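Local coordinates for pesticidal crystal protein Cry2Aa (Bacillus thuringiensis serovar kurstaki, PDB 1I5P), which kills insect larvae by binding to midgut epithelial cells of dipterans and lepidopterans and promoting their colloid-osmotic lysis, at residues Y169-L174 against T246-N251; S266-S271 against L486-Y491; S555-T560 against T615-M620. All coordinates share one frame; numbering follows the deposited sequence.

Contact 1: Y169-L174 against T246-N251; sequences YQLLLL and TYMFLN
The apolar part of this helix-to-helix contact turns on one side chain, M248, which reaches from helix 238-259 toward the start of helix 170-193 and meets L171 and L174. Its methyl CE does most of the touching, lying 4.1 Å from L171 CD1 and about as far from the branch carbon CG, so the methyl sits against the flank of the isobutyl group. The chain of M248 bends at chi2 (-60°), which leaves the sulfur beside the next turn of the facing helix, where SD is 4.5 Å from L174 CD2. The contact is light, and no hydrogen bond crosses it; Y227 of helix 202-232 packs on M248 as well, while A230 and Y222 of that helix touch L171 and L174.

Within segment 246-251 of helix 238-259, N251 folds its amide back on its own helix, and ND2 donates to Y247 O at 3.0 Å with a fairly straight N-H...O angle of 158°. That carbonyl also accepts from N251 N, the two donors arriving from opposite faces of its plane, so a single residue grips it twice. The same ND2 lies 3.2 Å above the plane of the Y247 ring, toward its rim. The far end of Y247 is fixed by T97 OG1, and its ring stacks with F100, both from helix 88-101.

Apolar side chains meeting lightly between neighbouring helices, M248 and L174 buried, are what is expected of the N-terminal helical bundle of three-domain delta-endotoxins, in which helix 170-193 probably corresponds to the central helix wrapped by the others.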
ATOM      1  N   TYR A 169      12.091  11.256 -20.279  1.00 18.14           N
ATOM      2  CA  TYR A 169      12.532  10.782 -18.973  1.00 18.51           C
ATOM      3  C   TYR A 169      11.448  10.908 -17.918  1.00 17.49           C
ATOM      4  O   TYR A 169      11.751  11.003 -16.732  1.00 17.61           O
ATOM      5  CB  TYR A 169      13.744  11.580 -18.507  1.00 19.38           C
ATOM      6  CG  TYR A 169      14.768  11.837 -19.577  1.00 20.88           C
ATOM      7  CD1 TYR A 169      14.745  13.019 -20.315  1.00 22.05           C
ATOM      8  CD2 TYR A 169      15.767  10.907 -19.851  1.00 21.52           C
ATOM      9  CE1 TYR A 169      15.697  13.271 -21.298  1.00 24.63           C
ATOM     10  CE2 TYR A 169      16.723  11.147 -20.839  1.00 23.88           C
ATOM     11  CZ  TYR A 169      16.681  12.331 -21.553  1.00 21.33           C
ATOM     12  OH  TYR A 169      17.621  12.589 -22.521  1.00 26.75           O
ATOM     13  N   GLN A 170      10.188  10.899 -18.338  1.00 16.72           N
ATOM     14  CA  GLN A 170       9.095  11.055 -17.384  1.00 16.36           C
ATOM     15  C   GLN A 170       9.053   9.993 -16.292  1.00 14.99           C
ATOM     16  O   GLN A 170       8.834  10.323 -15.129  1.00 16.16           O
ATOM     17  CB  GLN A 170       7.752  11.110 -18.115  1.00 17.60           C
ATOM     18  CG  GLN A 170       7.705  12.161 -19.219  1.00 21.01           C
ATOM     19  CD  GLN A 170       6.295  12.573 -19.577  1.00 23.37           C
ATOM     20  OE1 GLN A 170       5.423  11.729 -19.787  1.00 29.72           O
ATOM     21  NE2 GLN A 170       6.060  13.881 -19.650  1.00 24.12           N
ATOM     22  N   LEU A 171       9.271   8.729 -16.647  1.00 13.61           N
ATOM     23  CA  LEU A 171       9.242   7.671 -15.637  1.00 14.19           C
ATOM     24  C   LEU A 171      10.453   7.767 -14.719  1.00 14.69           C
ATOM     25  O   LEU A 171      10.346   7.583 -13.506  1.00 13.03           O
ATOM     26  CB  LEU A 171       9.223   6.284 -16.285  1.00 13.40           C
ATOM     27  CG  LEU A 171       9.109   5.117 -15.292  1.00 14.10           C
ATOM     28  CD1 LEU A 171       7.676   5.059 -14.734  1.00 10.24           C
ATOM     29  CD2 LEU A 171       9.455   3.808 -15.986  1.00 12.00           C
ATOM     30  N   LEU A 172      11.610   8.052 -15.304  1.00 13.66           N
ATOM     31  CA  LEU A 172      12.837   8.166 -14.534  1.00 13.72           C
ATOM     32  C   LEU A 172      12.781   9.304 -13.519  1.00 14.15           C
ATOM     33  O   LEU A 172      13.340   9.202 -12.428  1.00 12.79           O
ATOM     34  CB  LEU A 172      14.024   8.370 -15.480  1.00 18.22           C
ATOM     35  CG  LEU A 172      15.402   8.500 -14.828  1.00 19.67           C
ATOM     36  CD1 LEU A 172      15.565   7.433 -13.754  1.00 18.13           C
ATOM     37  CD2 LEU A 172      16.486   8.364 -15.896  1.00 23.87           C
ATOM     38  N   LEU A 173      12.095  10.379 -13.888  1.00 13.39           N
ATOM     39  CA  LEU A 173      11.967  11.547 -13.032  1.00 14.45           C
ATOM     40  C   LEU A 173      10.724  11.509 -12.147  1.00 13.35           C
ATOM     41  O   LEU A 173      10.552  12.356 -11.273  1.00 13.66           O
ATOM     42  CB  LEU A 173      11.927  12.809 -13.895  1.00 13.49           C
ATOM     43  CG  LEU A 173      13.185  13.120 -14.711  1.00 16.63           C
ATOM     44  CD1 LEU A 173      12.895  14.220 -15.722  1.00 14.93           C
ATOM     45  CD2 LEU A 173      14.302  13.547 -13.766  1.00 14.28           C
ATOM     46  N   LEU A 174       9.857  10.525 -12.366  1.00 12.75           N
ATOM     47  CA  LEU A 174       8.616  10.434 -11.596  1.00 11.67           C
ATOM     48  C   LEU A 174       8.810  10.519 -10.069  1.00 10.14           C
ATOM     49  O   LEU A 174       8.065  11.234  -9.394  1.00  9.95           O
ATOM     50  CB  LEU A 174       7.844   9.169 -11.975  1.00  7.52           C
ATOM     51  CG  LEU A 174       6.340   9.190 -11.660  1.00 12.30           C
ATOM     52  CD1 LEU A 174       5.673  10.406 -12.319  1.00 11.29           C
ATOM     53  CD2 LEU A 174       5.690   7.899 -12.144  1.00 10.42           C
ATOM     54  N   THR A 246       6.591  -2.091  -6.618  1.00 10.70           N
ATOM     55  CA  THR A 246       6.974  -1.693  -5.275  1.00 10.51           C
ATOM     56  C   THR A 246       7.776  -0.407  -5.303  1.00 10.80           C
ATOM     57  O   THR A 246       7.490   0.530  -4.553  1.00 10.20           O
ATOM     58  CB  THR A 246       7.807  -2.788  -4.591  1.00 10.25           C
ATOM     59  OG1 THR A 246       6.955  -3.898  -4.283  1.00  9.12           O
ATOM     60  CG2 THR A 246       8.449  -2.266  -3.316  1.00  5.54           C
ATOM     61  N   TYR A 247       8.774  -0.363  -6.180  1.00 11.56           N
ATOM     62  CA  TYR A 247       9.620   0.810  -6.301  1.00 11.52           C
ATOM     63  C   TYR A 247       8.778   2.061  -6.557  1.00 11.24           C
ATOM     64  O   TYR A 247       8.936   3.074  -5.875  1.00 12.27           O
ATOM     65  CB  TYR A 247      10.636   0.631  -7.437  1.00  9.79           C
ATOM     66  CG  TYR A 247      11.728   1.673  -7.406  1.00 11.14           C
ATOM     67  CD1 TYR A 247      12.960   1.411  -6.797  1.00 11.85           C
ATOM     68  CD2 TYR A 247      11.505   2.951  -7.919  1.00 11.63           C
ATOM     69  CE1 TYR A 247      13.939   2.403  -6.696  1.00 10.93           C
ATOM     70  CE2 TYR A 247      12.474   3.947  -7.821  1.00 13.16           C
ATOM     71  CZ  TYR A 247      13.684   3.667  -7.208  1.00 14.30           C
ATOM     72  OH  TYR A 247      14.623   4.670  -7.080  1.00 19.28           O
ATOM     73  N   MET A 248       7.879   1.991  -7.535  1.00 10.60           N
ATOM     74  CA  MET A 248       7.022   3.132  -7.867  1.00 11.23           C
ATOM     75  C   MET A 248       5.956   3.428  -6.811  1.00 11.60           C
ATOM     76  O   MET A 248       5.586   4.584  -6.597  1.00 11.39           O
ATOM     77  CB  MET A 248       6.360   2.911  -9.229  1.00  8.33           C
ATOM     78  CG  MET A 248       7.334   2.974 -10.411  1.00 16.18           C
ATOM     79  SD  MET A 248       8.183   4.575 -10.532  1.00 16.10           S
ATOM     80  CE  MET A 248       9.734   4.109 -11.353  1.00 18.47           C
ATOM     81  N   PHE A 249       5.458   2.398  -6.140  1.00 11.41           N
ATOM     82  CA  PHE A 249       4.449   2.638  -5.117  1.00 14.43           C
ATOM     83  C   PHE A 249       5.064   3.339  -3.902  1.00 14.63           C
ATOM     84  O   PHE A 249       4.431   4.192  -3.286  1.00 17.17           O
ATOM     85  CB  PHE A 249       3.774   1.327  -4.715  1.00 14.07           C
ATOM     86  CG  PHE A 249       2.470   1.089  -5.427  1.00 15.15           C
ATOM     87  CD1 PHE A 249       2.446   0.824  -6.794  1.00 15.09           C
ATOM     88  CD2 PHE A 249       1.260   1.194  -4.745  1.00 17.00           C
ATOM     89  CE1 PHE A 249       1.242   0.664  -7.472  1.00 15.46           C
ATOM     90  CE2 PHE A 249       0.044   1.037  -5.412  1.00 17.16           C
ATOM     91  CZ  PHE A 249       0.034   0.772  -6.781  1.00 18.26           C
ATOM     92  N   LEU A 250       6.305   2.999  -3.573  1.00 13.45           N
ATOM     93  CA  LEU A 250       6.975   3.624  -2.436  1.00 14.49           C
ATOM     94  C   LEU A 250       7.489   5.023  -2.767  1.00 15.31           C
ATOM     95  O   LEU A 250       7.467   5.917  -1.919  1.00 13.50           O
ATOM     96  CB  LEU A 250       8.142   2.756  -1.968  1.00 13.57           C
ATOM     97  CG  LEU A 250       7.776   1.506  -1.161  1.00 11.96           C
ATOM     98  CD1 LEU A 250       9.025   0.680  -0.899  1.00  9.54           C
ATOM     99  CD2 LEU A 250       7.123   1.922   0.148  1.00 11.70           C
ATOM    100  N   ASN A 251       7.941   5.200  -4.007  1.00 14.00           N
ATOM    101  CA  ASN A 251       8.487   6.468  -4.480  1.00 12.32           C
ATOM    102  C   ASN A 251       7.454   7.429  -5.034  1.00 11.85           C
ATOM    103  O   ASN A 251       7.688   8.639  -5.080  1.00 12.57           O
ATOM    104  CB  ASN A 251       9.517   6.217  -5.587  1.00 10.89           C
ATOM    105  CG  ASN A 251      10.903   5.993  -5.054  1.00 11.26           C
ATOM    106  OD1 ASN A 251      11.611   6.944  -4.726  1.00 13.50           O
ATOM    107  ND2 ASN A 251      11.302   4.729  -4.956  1.00 11.00           N
TER

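Contact 2: S266-S271 against L486-Y491; sequences SLMVSS and LAPEDY
M268 and P488 form the tight half of this contact. The extended side chain of M268, its CG anti to the backbone N (chi1 178°), projects from strand 267-268 into the loop that follows strand 483-486, then turns at chi3 so that sulfur and methyl both lie against the proline ring. P488 CG is the ring atom they meet, 4.0 Å from M268 SD and equally far from M268 CE. M268 CE is also 4.5 Å from L486 O, a distant approach; that carbonyl is taken up by N473 ND2. F494 in strand 493-496 packs on both M268 and P488, and E27 of the short helix 25-28 touches M268 too.

The other half, at S266 and Y491, is looser and joined by solvent. S266 OG stands 3.8 Å from Y491 O, too far for a direct bond, and a water spans the gap. It donates to Y491 O at 2.7 Å and lies 2.8 Å from S266 OG, so the backbone carbonyl and the serine hydroxyl are coupled although the protein atoms do not bond. The phenol of Y491 serves another partnership: its OH bonds S542 O and T627 N, and its ring meets Y543 edge-to-face.

Neither half carries a direct hydrogen bond between the segments; the backbone link is indirect, through S266 and M268 bonding to G493, and M268 also to T495. Strand 267-268, coming just after the last helix of the bundle, thus runs parallel to 493-496 and joins the sheet of the C-terminal beta sandwich, an interdomain strand addition known from three-domain Cry toxins.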
ATOM      1  N   SER A 266      -7.346  15.119  10.636  1.00 14.44           N
ATOM      2  CA  SER A 266      -7.591  14.156  11.698  1.00 16.07           C
ATOM      3  C   SER A 266      -8.209  12.888  11.108  1.00 15.96           C
ATOM      4  O   SER A 266      -9.243  12.404  11.572  1.00 17.50           O
ATOM      5  CB  SER A 266      -8.526  14.776  12.742  1.00 15.83           C
ATOM      6  OG  SER A 266      -8.473  14.077  13.968  1.00 19.71           O
ATOM      7  N   LEU A 267      -7.568  12.363  10.071  1.00 14.43           N
ATOM      8  CA  LEU A 267      -8.029  11.151   9.415  1.00 13.00           C
ATOM      9  C   LEU A 267      -6.896  10.137   9.402  1.00 13.48           C
ATOM     10  O   LEU A 267      -5.915  10.288   8.666  1.00 12.26           O
ATOM     11  CB  LEU A 267      -8.448  11.447   7.978  1.00 14.12           C
ATOM     12  CG  LEU A 267      -8.893  10.214   7.194  1.00 16.99           C
ATOM     13  CD1 LEU A 267     -10.090   9.583   7.894  1.00 13.83           C
ATOM     14  CD2 LEU A 267      -9.244  10.598   5.770  1.00 17.73           C
ATOM     15  N   MET A 268      -7.030   9.109  10.229  1.00 11.67           N
ATOM     16  CA  MET A 268      -6.017   8.072  10.309  1.00 13.61           C
ATOM     17  C   MET A 268      -6.209   7.082   9.159  1.00 13.18           C
ATOM     18  O   MET A 268      -7.209   6.374   9.104  1.00 13.68           O
ATOM     19  CB  MET A 268      -6.123   7.330  11.644  1.00 12.94           C
ATOM     20  CG  MET A 268      -5.123   6.194  11.797  1.00 18.52           C
ATOM     21  SD  MET A 268      -5.462   5.126  13.224  1.00 21.14           S
ATOM     22  CE  MET A 268      -6.692   4.015  12.536  1.00 18.14           C
ATOM     23  N   VAL A 269      -5.265   7.053   8.230  1.00 11.13           N
ATOM     24  CA  VAL A 269      -5.339   6.127   7.112  1.00 12.82           C
ATOM     25  C   VAL A 269      -4.879   4.799   7.706  1.00 13.61           C
ATOM     26  O   VAL A 269      -3.683   4.591   7.915  1.00 12.00           O
ATOM     27  CB  VAL A 269      -4.386   6.577   5.985  1.00 12.87           C
ATOM     28  CG1 VAL A 269      -4.418   5.587   4.835  1.00 10.40           C
ATOM     29  CG2 VAL A 269      -4.785   7.966   5.513  1.00 14.85           C
ATOM     30  N   SER A 270      -5.831   3.912   7.991  1.00 13.34           N
ATOM     31  CA  SER A 270      -5.526   2.631   8.623  1.00 14.28           C
ATOM     32  C   SER A 270      -4.713   1.649   7.794  1.00 14.96           C
ATOM     33  O   SER A 270      -4.104   0.723   8.336  1.00 14.84           O
ATOM     34  CB  SER A 270      -6.818   1.953   9.084  1.00 15.39           C
ATOM     35  OG  SER A 270      -7.480   1.338   7.996  1.00 26.12           O
ATOM     36  N   SER A 271      -4.705   1.836   6.481  1.00 14.14           N
ATOM     37  CA  SER A 271      -3.941   0.953   5.609  1.00 13.65           C
ATOM     38  C   SER A 271      -3.782   1.568   4.232  1.00 13.56           C
ATOM     39  O   SER A 271      -4.508   2.490   3.864  1.00 15.43           O
ATOM     40  CB  SER A 271      -4.636  -0.405   5.491  1.00 11.34           C
ATOM     41  OG  SER A 271      -5.923  -0.262   4.923  1.00  9.24           O
ATOM     42  N   LEU A 486     -10.250  -1.644  14.498  1.00 15.24           N
ATOM     43  CA  LEU A 486     -10.185  -0.894  15.747  1.00 13.08           C
ATOM     44  C   LEU A 486     -10.149   0.614  15.512  1.00 13.41           C
ATOM     45  O   LEU A 486      -9.218   1.136  14.887  1.00 12.57           O
ATOM     46  CB  LEU A 486      -8.955  -1.323  16.558  1.00 13.62           C
ATOM     47  CG  LEU A 486      -8.758  -0.665  17.930  1.00 15.44           C
ATOM     48  CD1 LEU A 486      -9.983  -0.924  18.802  1.00 15.32           C
ATOM     49  CD2 LEU A 486      -7.499  -1.219  18.604  1.00 12.71           C
ATOM     50  N   ALA A 487     -11.164   1.308  16.017  1.00 11.84           N
ATOM     51  CA  ALA A 487     -11.237   2.753  15.883  1.00 12.80           C
ATOM     52  C   ALA A 487     -10.188   3.366  16.807  1.00 12.60           C
ATOM     53  O   ALA A 487      -9.777   2.738  17.781  1.00 10.00           O
ATOM     54  CB  ALA A 487     -12.629   3.246  16.269  1.00 12.58           C
ATOM     55  N   PRO A 488      -9.729   4.588  16.494  1.00 14.77           N
ATOM     56  CA  PRO A 488      -8.725   5.299  17.289  1.00 15.38           C
ATOM     57  C   PRO A 488      -9.162   5.441  18.738  1.00 18.32           C
ATOM     58  O   PRO A 488     -10.360   5.465  19.034  1.00 17.75           O
ATOM     59  CB  PRO A 488      -8.615   6.639  16.569  1.00 13.84           C
ATOM     60  CG  PRO A 488      -8.828   6.241  15.141  1.00 12.17           C
ATOM     61  CD  PRO A 488     -10.042   5.347  15.271  1.00 12.78           C
ATOM     62  N   GLU A 489      -8.189   5.536  19.638  1.00 20.06           N
ATOM     63  CA  GLU A 489      -8.479   5.666  21.062  1.00 27.36           C
ATOM     64  C   GLU A 489      -9.124   7.014  21.366  1.00 26.67           C
ATOM     65  O   GLU A 489      -9.989   7.114  22.233  1.00 30.99           O
ATOM     66  CB  GLU A 489      -7.188   5.513  21.868  1.00 30.68           C
ATOM     67  CG  GLU A 489      -6.120   4.707  21.155  1.00 39.27           C
ATOM     68  CD  GLU A 489      -5.752   3.425  21.882  1.00 44.78           C
ATOM     69  OE1 GLU A 489      -6.648   2.587  22.126  1.00 47.61           O
ATOM     70  OE2 GLU A 489      -4.557   3.257  22.206  1.00 45.87           O
ATOM     71  N   ASP A 490      -8.703   8.050  20.648  1.00 24.90           N
ATOM     72  CA  ASP A 490      -9.254   9.384  20.861  1.00 22.23           C
ATOM     73  C   ASP A 490     -10.191   9.789  19.730  1.00 19.07           C
ATOM     74  O   ASP A 490     -10.575   8.956  18.911  1.00 17.82           O
ATOM     75  CB  ASP A 490      -8.122  10.408  21.008  1.00 24.50           C
ATOM     76  CG  ASP A 490      -7.193  10.445  19.803  1.00 25.50           C
ATOM     77  OD1 ASP A 490      -6.295  11.315  19.787  1.00 26.70           O
ATOM     78  OD2 ASP A 490      -7.354   9.615  18.880  1.00 26.16           O
ATOM     79  N   TYR A 491     -10.564  11.065  19.691  1.00 16.95           N
ATOM     80  CA  TYR A 491     -11.471  11.554  18.660  1.00 15.35           C
ATOM     81  C   TYR A 491     -10.761  11.869  17.351  1.00 16.36           C
ATOM     82  O   TYR A 491     -10.649  13.027  16.940  1.00 16.28           O
ATOM     83  CB  TYR A 491     -12.233  12.790  19.146  1.00 14.00           C
ATOM     84  CG  TYR A 491     -13.408  13.162  18.263  1.00 14.89           C
ATOM     85  CD1 TYR A 491     -14.013  12.210  17.441  1.00 15.54           C
ATOM     86  CD2 TYR A 491     -13.937  14.452  18.272  1.00 16.13           C
ATOM     87  CE1 TYR A 491     -15.114  12.528  16.655  1.00 15.50           C
ATOM     88  CE2 TYR A 491     -15.043  14.783  17.485  1.00 18.24           C
ATOM     89  CZ  TYR A 491     -15.625  13.812  16.679  1.00 19.83           C
ATOM     90  OH  TYR A 491     -16.726  14.111  15.908  1.00 22.84           O
TER
HETATM   91  O   HOH W   1     -10.377  15.353  15.581  1.00 14.04           O

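Contact 3: S555-T560 against T615-M620; sequences STIRVT and TPFDLM
The F617 ring meets strand 555-560 with its edge, and its faces take no part in this pairing. S555 OG lies in the ring plane, 3.4 Å from F617 CD1 and 3.6 Å from F617 CE1. Farther round the rim, near the plane, comes I557 CD1, at 3.8 Å from F617 CZ. Neighbouring side chains that pack on the phenylalanine include V609, V549 and F525.

I557 and F617 cross at about a right angle, the ethyl arm of the isoleucine ending against the far corner of the ring. The serine hydroxyl is placed by a chi1 of 53°, which sets OG between the backbone N and the carbonyl carbon. S555 OG is hydrogen-bonded with S551 OG and with V571 O, not with the aromatic ring.

The two strands belong to different sheets, so their side chains meet in the interior of the C-terminal jelly-roll sandwich. With its polar needs met by S551 and V571, the buried hydroxyl can sit beside hydrophobic carbon. Its oxygen faces the ring's C-H edge, where the partial charge is positive, so the approach is probably mildly favourable, while dispersion supplies the remaining attraction.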
ATOM      1  N   SER A 555     -26.234   4.701  -9.652  1.00 29.73           N
ATOM      2  CA  SER A 555     -26.252   3.664  -8.642  1.00 28.38           C
ATOM      3  C   SER A 555     -26.906   4.219  -7.384  1.00 25.93           C
ATOM      4  O   SER A 555     -27.031   5.435  -7.222  1.00 25.73           O
ATOM      5  CB  SER A 555     -24.825   3.195  -8.342  1.00 28.37           C
ATOM      6  OG  SER A 555     -23.982   4.288  -8.021  1.00 34.06           O
ATOM      7  N   THR A 556     -27.339   3.326  -6.502  1.00 23.62           N
ATOM      8  CA  THR A 556     -27.977   3.740  -5.262  1.00 22.23           C
ATOM      9  C   THR A 556     -27.270   3.081  -4.088  1.00 21.03           C
ATOM     10  O   THR A 556     -27.061   1.866  -4.077  1.00 20.87           O
ATOM     11  CB  THR A 556     -29.464   3.343  -5.237  1.00 23.42           C
ATOM     12  OG1 THR A 556     -30.134   3.948  -6.350  1.00 25.34           O
ATOM     13  CG2 THR A 556     -30.122   3.812  -3.939  1.00 21.01           C
ATOM     14  N   ILE A 557     -26.904   3.888  -3.100  1.00 21.02           N
ATOM     15  CA  ILE A 557     -26.217   3.377  -1.926  1.00 19.71           C
ATOM     16  C   ILE A 557     -27.127   3.366  -0.704  1.00 19.07           C
ATOM     17  O   ILE A 557     -27.762   4.368  -0.380  1.00 17.17           O
ATOM     18  CB  ILE A 557     -24.970   4.226  -1.594  1.00 19.16           C
ATOM     19  CG1 ILE A 557     -24.051   4.321  -2.811  1.00 19.20           C
ATOM     20  CG2 ILE A 557     -24.207   3.595  -0.439  1.00 20.45           C
ATOM     21  CD1 ILE A 557     -22.863   5.234  -2.605  1.00 20.64           C
ATOM     22  N   ARG A 558     -27.189   2.220  -0.036  1.00 20.27           N
ATOM     23  CA  ARG A 558     -27.992   2.072   1.171  1.00 20.67           C
ATOM     24  C   ARG A 558     -27.078   1.614   2.300  1.00 20.55           C
ATOM     25  O   ARG A 558     -26.576   0.488   2.299  1.00 18.38           O
ATOM     26  CB  ARG A 558     -29.118   1.056   0.958  1.00 24.87           C
ATOM     27  CG  ARG A 558     -30.265   1.577   0.091  1.00 30.60           C
ATOM     28  CD  ARG A 558     -31.344   0.519  -0.099  1.00 34.01           C
ATOM     29  NE  ARG A 558     -32.542   1.060  -0.742  1.00 37.64           N
ATOM     30  CZ  ARG A 558     -32.621   1.420  -2.019  1.00 38.22           C
ATOM     31  NH1 ARG A 558     -31.568   1.297  -2.817  1.00 38.64           N
ATOM     32  NH2 ARG A 558     -33.760   1.904  -2.498  1.00 41.19           N
ATOM     33  N   VAL A 559     -26.855   2.507   3.255  1.00 19.06           N
ATOM     34  CA  VAL A 559     -25.992   2.213   4.384  1.00 19.06           C
ATOM     35  C   VAL A 559     -26.816   1.980   5.641  1.00 18.84           C
ATOM     36  O   VAL A 559     -27.666   2.791   5.999  1.00 19.30           O
ATOM     37  CB  VAL A 559     -25.002   3.371   4.639  1.00 18.57           C
ATOM     38  CG1 VAL A 559     -24.106   3.040   5.819  1.00 15.34           C
ATOM     39  CG2 VAL A 559     -24.172   3.623   3.391  1.00 15.20           C
ATOM     40  N   THR A 560     -26.558   0.861   6.302  1.00 17.36           N
ATOM     41  CA  THR A 560     -27.267   0.530   7.521  1.00 17.64           C
ATOM     42  C   THR A 560     -26.265   0.400   8.656  1.00 17.94           C
ATOM     43  O   THR A 560     -25.345  -0.423   8.606  1.00 16.29           O
ATOM     44  CB  THR A 560     -28.054  -0.783   7.373  1.00 18.13           C
ATOM     45  OG1 THR A 560     -28.926  -0.683   6.241  1.00 20.40           O
ATOM     46  CG2 THR A 560     -28.893  -1.048   8.615  1.00 17.03           C
ATOM     47  N   THR A 615     -24.091  -0.603 -14.834  1.00 29.32           N
ATOM     48  CA  THR A 615     -22.643  -0.420 -14.863  1.00 28.21           C
ATOM     49  C   THR A 615     -22.065  -0.765 -13.493  1.00 26.31           C
ATOM     50  O   THR A 615     -22.721  -0.573 -12.468  1.00 25.93           O
ATOM     51  CB  THR A 615     -22.271   1.027 -15.209  1.00 29.17           C
ATOM     52  OG1 THR A 615     -23.175   1.919 -14.546  1.00 32.76           O
ATOM     53  CG2 THR A 615     -22.347   1.252 -16.708  1.00 30.98           C
ATOM     54  N   PRO A 616     -20.823  -1.268 -13.459  1.00 24.91           N
ATOM     55  CA  PRO A 616     -20.155  -1.646 -12.212  1.00 24.82           C
ATOM     56  C   PRO A 616     -20.039  -0.489 -11.240  1.00 23.12           C
ATOM     57  O   PRO A 616     -20.105   0.672 -11.634  1.00 21.95           O
ATOM     58  CB  PRO A 616     -18.788  -2.135 -12.687  1.00 24.68           C
ATOM     59  CG  PRO A 616     -19.078  -2.631 -14.077  1.00 27.00           C
ATOM     60  CD  PRO A 616     -19.930  -1.507 -14.602  1.00 24.79           C
ATOM     61  N   PHE A 617     -19.873  -0.821  -9.965  1.00 21.04           N
ATOM     62  CA  PHE A 617     -19.727   0.179  -8.915  1.00 20.39           C
ATOM     63  C   PHE A 617     -18.423  -0.102  -8.180  1.00 19.43           C
ATOM     64  O   PHE A 617     -18.130  -1.246  -7.833  1.00 19.91           O
ATOM     65  CB  PHE A 617     -20.905   0.096  -7.940  1.00 19.54           C
ATOM     66  CG  PHE A 617     -20.824   1.063  -6.784  1.00 20.05           C
ATOM     67  CD1 PHE A 617     -21.556   2.247  -6.799  1.00 18.70           C
ATOM     68  CD2 PHE A 617     -20.047   0.770  -5.660  1.00 18.75           C
ATOM     69  CE1 PHE A 617     -21.525   3.121  -5.719  1.00 19.23           C
ATOM     70  CE2 PHE A 617     -20.009   1.641  -4.570  1.00 16.15           C
ATOM     71  CZ  PHE A 617     -20.751   2.818  -4.601  1.00 18.94           C
ATOM     72  N   ASP A 618     -17.635   0.940  -7.949  1.00 18.38           N
ATOM     73  CA  ASP A 618     -16.371   0.791  -7.235  1.00 18.65           C
ATOM     74  C   ASP A 618     -16.458   1.378  -5.833  1.00 17.62           C
ATOM     75  O   ASP A 618     -16.623   2.585  -5.670  1.00 15.98           O
ATOM     76  CB  ASP A 618     -15.234   1.496  -7.981  1.00 20.18           C
ATOM     77  CG  ASP A 618     -14.609   0.630  -9.066  1.00 21.85           C
ATOM     78  OD1 ASP A 618     -13.767  -0.232  -8.738  1.00 19.38           O
ATOM     79  OD2 ASP A 618     -14.962   0.815 -10.247  1.00 25.02           O
ATOM     80  N   LEU A 619     -16.353   0.520  -4.822  1.00 17.09           N
ATOM     81  CA  LEU A 619     -16.360   0.973  -3.434  1.00 16.24           C
ATOM     82  C   LEU A 619     -14.858   1.144  -3.195  1.00 14.31           C
ATOM     83  O   LEU A 619     -14.133   0.154  -3.068  1.00 13.74           O
ATOM     84  CB  LEU A 619     -16.909  -0.114  -2.508  1.00 15.72           C
ATOM     85  CG  LEU A 619     -17.755   0.304  -1.299  1.00 19.91           C
ATOM     86  CD1 LEU A 619     -17.513  -0.700  -0.185  1.00 15.38           C
ATOM     87  CD2 LEU A 619     -17.417   1.713  -0.829  1.00 16.07           C
ATOM     88  N   MET A 620     -14.400   2.392  -3.142  1.00 14.63           N
ATOM     89  CA  MET A 620     -12.975   2.676  -2.990  1.00 13.06           C
ATOM     90  C   MET A 620     -12.414   2.900  -1.590  1.00 12.93           C
ATOM     91  O   MET A 620     -11.314   2.430  -1.284  1.00 12.80           O
ATOM     92  CB  MET A 620     -12.618   3.846  -3.902  1.00 13.97           C
ATOM     93  CG  MET A 620     -12.943   3.542  -5.362  1.00 12.29           C
ATOM     94  SD  MET A 620     -12.828   4.970  -6.423  1.00 12.97           S
ATOM     95  CE  MET A 620     -11.036   5.103  -6.547  1.00 10.51           C
TER

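Overall arrangement
The three contacts follow one another along the chain and sample two parts of the toxin, the helical bundle (contact 1) and the C-terminal sandwich (contact 3), with contact 2 at the point where the chain leaves the first and touches the second. Helix 238-259 of contact 1 leads directly to strand 267-268 of contact 2, yet their centres are 29 Å apart, on opposite sides of the chain's centre. Contacts 2 and 3 reach the same sheet, since 493-496 pairs with both 267-268 and 617-626; their centres lie 24 Å apart and their nearest atoms about 9 Å. Contacts 1 and 3 are farthest apart, with 32 Å between centres.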